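Local structure of oxalate oxidase 1 (Hordeum vulgare, 1FI2) at residues G16-V19 and H24-K27; A93-M98 and H137-V142. The protein oxidises oxalate with molecular oxygen to carbon dioxide and hydrogen peroxide in the plant cell wall space, and also has superoxide dismutase activity. One frame throughout, in Å; residues are numbered along the deposited sequence.

Contact 1 of 2, residues G16-V19 and H24-K27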
# COMPACT_ATOMS: atom_id res chain seq x y z
N GLY A 16 -5.99 -19.30 -21.33
CA GLY A 16 -7.11 -19.76 -20.56
C GLY A 16 -6.85 -20.73 -19.42
O GLY A 16 -7.59 -20.68 -18.43
N LYS A 17 -5.86 -21.60 -19.54
CA LYS A 17 -5.57 -22.58 -18.50
C LYS A 17 -4.41 -22.18 -17.60
O LYS A 17 -3.94 -22.99 -16.79
CB LYS A 17 -5.30 -23.95 -19.11
CG LYS A 17 -6.38 -24.42 -20.09
CD LYS A 17 -7.75 -24.47 -19.43
CE LYS A 17 -8.86 -24.25 -20.44
NZ LYS A 17 -10.21 -24.24 -19.79
N ALA A 18 -3.94 -20.93 -17.70
CA ALA A 18 -2.87 -20.48 -16.81
C ALA A 18 -3.40 -20.49 -15.38
O ALA A 18 -4.60 -20.31 -15.19
CB ALA A 18 -2.40 -19.09 -17.20
N VAL A 19 -2.51 -20.72 -14.42
CA VAL A 19 -2.92 -20.70 -13.01
C VAL A 19 -3.48 -19.32 -12.70
O VAL A 19 -3.03 -18.32 -13.27
CB VAL A 19 -1.76 -21.09 -12.08
CG1 VAL A 19 -0.55 -20.19 -12.28
CG2 VAL A 19 -2.17 -21.06 -10.61
N HIS A 24 -2.50 -11.41 -12.63
CA HIS A 24 -2.14 -12.43 -13.59
C HIS A 24 -0.72 -12.96 -13.37
O HIS A 24 0.21 -12.23 -13.02
CB HIS A 24 -2.16 -11.88 -15.04
CG HIS A 24 -3.51 -11.48 -15.53
ND1 HIS A 24 -4.46 -12.38 -15.94
CD2 HIS A 24 -4.11 -10.26 -15.55
CE1 HIS A 24 -5.57 -11.74 -16.25
NE2 HIS A 24 -5.39 -10.45 -16.00
N THR A 25 -0.55 -14.25 -13.65
CA THR A 25 0.78 -14.84 -13.75
C THR A 25 1.46 -14.21 -14.97
O THR A 25 0.77 -13.62 -15.81
CB THR A 25 0.74 -16.36 -13.90
OG1 THR A 25 -0.10 -16.70 -15.01
CG2 THR A 25 0.18 -16.99 -12.64
N CYS A 26 2.78 -14.32 -15.04
CA CYS A 26 3.50 -13.71 -16.14
C CYS A 26 4.19 -14.67 -17.09
O CYS A 26 4.58 -15.77 -16.71
CB CYS A 26 4.60 -12.79 -15.55
SG CYS A 26 4.02 -11.80 -14.16
N LYS A 27 4.37 -14.22 -18.33
CA LYS A 27 5.10 -15.02 -19.31
C LYS A 27 6.56 -15.03 -18.85
O LYS A 27 7.06 -14.02 -18.35
CB LYS A 27 5.07 -14.36 -20.68
CG LYS A 27 3.74 -14.28 -21.39
CD LYS A 27 3.20 -15.64 -21.79
CE LYS A 27 4.09 -16.37 -22.78
NZ LYS A 27 3.53 -17.71 -23.12
O HOH W 1 -2.62 -15.75 -14.52

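Contact 2 of 2, residues A93-M98 and H137-V142. With MN (manganese (II) ion), chain B.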
# COMPACT_ATOMS: atom_id res chain seq x y z
N ALA A 93 -10.02 2.22 -9.05
CA ALA A 93 -9.10 3.23 -9.54
C ALA A 93 -9.65 4.64 -9.72
O ALA A 93 -10.82 4.85 -9.99
CB ALA A 93 -8.56 2.80 -10.91
N THR A 94 -8.71 5.58 -9.70
CA THR A 94 -8.93 6.97 -10.07
C THR A 94 -8.71 7.08 -11.58
O THR A 94 -7.85 6.39 -12.12
CB THR A 94 -7.94 7.91 -9.36
OG1 THR A 94 -8.15 7.90 -7.94
CG2 THR A 94 -8.06 9.35 -9.86
N GLU A 95 -9.48 7.92 -12.25
CA GLU A 95 -9.34 8.14 -13.68
C GLU A 95 -8.88 9.57 -13.95
O GLU A 95 -9.32 10.51 -13.29
CB GLU A 95 -10.66 7.86 -14.39
CG GLU A 95 -10.76 8.23 -15.86
CD GLU A 95 -12.16 8.10 -16.41
OE1 GLU A 95 -13.03 7.54 -15.71
OE2 GLU A 95 -12.43 8.56 -17.54
N ILE A 96 -7.99 9.71 -14.92
CA ILE A 96 -7.48 11.03 -15.32
C ILE A 96 -7.51 11.09 -16.84
O ILE A 96 -6.95 10.22 -17.51
CB ILE A 96 -6.11 11.30 -14.68
CG1 ILE A 96 -5.67 12.75 -14.91
CG2 ILE A 96 -5.04 10.33 -15.16
CD1 ILE A 96 -4.51 13.17 -14.02
N GLY A 97 -8.27 12.05 -17.40
CA GLY A 97 -8.42 12.04 -18.85
C GLY A 97 -8.26 13.37 -19.56
O GLY A 97 -8.21 14.44 -18.94
N MET A 98 -8.16 13.29 -20.88
CA MET A 98 -8.03 14.47 -21.72
C MET A 98 -8.99 14.36 -22.90
O MET A 98 -9.05 13.31 -23.53
CB MET A 98 -6.60 14.68 -22.23
CG MET A 98 -6.48 15.95 -23.08
SD MET A 98 -4.86 16.20 -23.81
CE MET A 98 -3.99 16.95 -22.44
N HIS A 137 -19.83 8.90 -12.23
CA HIS A 137 -19.51 9.97 -13.18
C HIS A 137 -20.04 9.62 -14.57
O HIS A 137 -20.41 8.48 -14.82
CB HIS A 137 -18.00 10.22 -13.21
CG HIS A 137 -17.17 9.03 -13.59
ND1 HIS A 137 -17.06 7.93 -12.77
CD2 HIS A 137 -16.40 8.76 -14.67
CE1 HIS A 137 -16.27 7.04 -13.33
NE2 HIS A 137 -15.85 7.51 -14.49
N PHE A 138 -20.08 10.61 -15.46
CA PHE A 138 -20.58 10.39 -16.81
C PHE A 138 -20.02 11.44 -17.78
O PHE A 138 -19.45 12.44 -17.34
CB PHE A 138 -22.11 10.52 -16.83
CG PHE A 138 -22.63 11.88 -16.45
CD1 PHE A 138 -22.77 12.89 -17.39
CD2 PHE A 138 -22.98 12.15 -15.14
CE1 PHE A 138 -23.24 14.13 -17.03
CE2 PHE A 138 -23.46 13.40 -14.77
CZ PHE A 138 -23.58 14.40 -15.72
N GLN A 139 -20.20 11.20 -19.07
CA GLN A 139 -19.80 12.14 -20.11
C GLN A 139 -20.94 12.20 -21.13
O GLN A 139 -21.57 11.19 -21.41
CB GLN A 139 -18.49 11.83 -20.83
CG GLN A 139 -17.22 11.99 -20.01
CD GLN A 139 -16.85 10.71 -19.30
OE1 GLN A 139 -17.12 9.61 -19.80
NE2 GLN A 139 -16.25 10.81 -18.12
N PHE A 140 -21.22 13.39 -21.66
CA PHE A 140 -22.30 13.58 -22.63
C PHE A 140 -21.83 14.50 -23.75
O PHE A 140 -21.34 15.60 -23.47
CB PHE A 140 -23.51 14.15 -21.89
CG PHE A 140 -24.76 14.36 -22.69
CD1 PHE A 140 -25.58 13.30 -23.02
CD2 PHE A 140 -25.16 15.64 -23.05
CE1 PHE A 140 -26.74 13.49 -23.74
CE2 PHE A 140 -26.32 15.84 -23.77
CZ PHE A 140 -27.11 14.76 -24.12
N ASN A 141 -21.94 14.07 -25.01
CA ASN A 141 -21.48 14.89 -26.13
C ASN A 141 -22.48 16.00 -26.45
O ASN A 141 -23.54 15.74 -27.02
CB ASN A 141 -21.23 14.01 -27.35
CG ASN A 141 -20.64 14.76 -28.53
OD1 ASN A 141 -20.41 15.97 -28.46
ND2 ASN A 141 -20.39 14.06 -29.63
N VAL A 142 -22.11 17.24 -26.15
CA VAL A 142 -23.00 18.38 -26.35
C VAL A 142 -22.70 19.14 -27.64
O VAL A 142 -23.37 20.13 -27.93
CB VAL A 142 -22.95 19.38 -25.18
CG1 VAL A 142 -23.40 18.72 -23.88
CG2 VAL A 142 -21.56 19.98 -25.03
MN MN B . -14.89 6.54 -16.26
O HOH W 2 -15.10 8.31 -17.61
O HOH W 3 -14.31 5.15 -18.18

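Contact 1 of 2, residues G16-V19 and H24-K27
Val19 overlaps Thr25 methyl to methyl. Its CG1 lies 3.3 Å from Thr25 CG2, closer than usual for two carbons. The two side chains cross at about a right angle, and the touch is made by one branch of each. Val19 CG1 sits between the backbone N and the carbonyl carbon (chi1 56°), a torsion that brings CG1 rather than CG2 to Thr25. In Thr25 the hydroxyl OG1 holds the position between N and the carbonyl carbon (chi1 54°), which sets CG2 beside the backbone N, where it meets Val19. Thr25 CG2 is also 3.5 Å from Val19 O. The hydroxyl side has a looser neighbour: Ala18 CB stands 4.0 Å from Thr25 OG1.

One water supplies the polar link. Water 1 donates to Val19 O at 2.9 Å and accepts from Thr25 N at 2.7 Å. The bridge is bent, about 118° at the water. At Thr25, an alanine would take away CG2 and OG1 and would probably open a gap beside Val19 CG1.

Both segments are loop, in the N-terminal region before the first strand. The 24-27 segment is held by the Cys26-Cys10 disulfide and by backbone hydrogen bonds of Thr25 with Asp13 and Lys27 with Val11. Val19 also packs on Val19 of two neighbouring subunits, which is consistent with a meeting point near a threefold axis of the hexamer. Thr25 itself touches Ser20 of one of those subunits. The chemistry is thus a small apolar touch beside a single ordered water. That water satisfies Val19 O and Thr25 N, which implies that these backbone polar groups are paired although they do not bond to each other directly.

Contact 2 of 2, residues A93-M98 and H137-V142
Water 2 is gripped by three groups, two of them the side chains of Glu95 and Gln139. It binds the manganese ion at 2.2 Å, donates to Glu95 OE2 at 2.7 Å and accepts from Gln139 NE2 at 2.8 Å.

Glu95 binds the metal through one oxygen. OE1 is 2.2 Å from the manganese, while OE2 stays 3.4 Å away and is left to hold the water. With CG anti to the backbone N (chi1 171°) and the chain extended beyond it, OE1 reaches the manganese. His137 comes from the facing sheet and binds the manganese through NE2 at 2.2 Å. Its ring plane is turned 69° from the carboxylate plane. Water 2 lies at the ring edge, in plane. Water 3 binds the metal at 2.4 Å, nearly opposite His137 NE2 (about 166°). Glu95 OE1 and His137 NE2 are 3.1 Å apart because both bind the ion, not through a bond of their own.

His88 and His90 complete six ligands, consistent with an octahedral site. A second shell sets the first. His137 ND1 is hydrogen-bonded to Leu135 O, which fixes the ring and leaves NE2 for the metal. Gln139 OE1 takes a bond from Asn85 ND2, an oxalate-binding residue, which holds the amide with NE2 toward the water.

This is the three-histidine, one-glutamate manganese site of the cupin beta-barrel, set between its two sheets. Glu95 and His90 also bind oxalate. The chemistry implies a water that the metal would probably polarise and whose two hydrogen bonds are likely to set its orientation beside the oxalate-binding residues.

Contact 1 comes first along the chain and is complete before contact 2 begins. Their centres lie 32 Å apart, with nearest atoms about 15 Å apart, and they do not touch. They share no strand or sheet. The 16-19 and 24-27 segments belong to the N-terminal loops before strand 38-39, about 24 Å from the centre of the chain. Contact 2 sits only about 9 Å from that centre and spans the jelly roll, from strand 95-101 in one sheet to strand 137-141 in the other. The metal site lies inside the barrel, while contact 1 belongs to a loop region far from the chain centre. Both places also pack against neighbouring subunits of the hexamer.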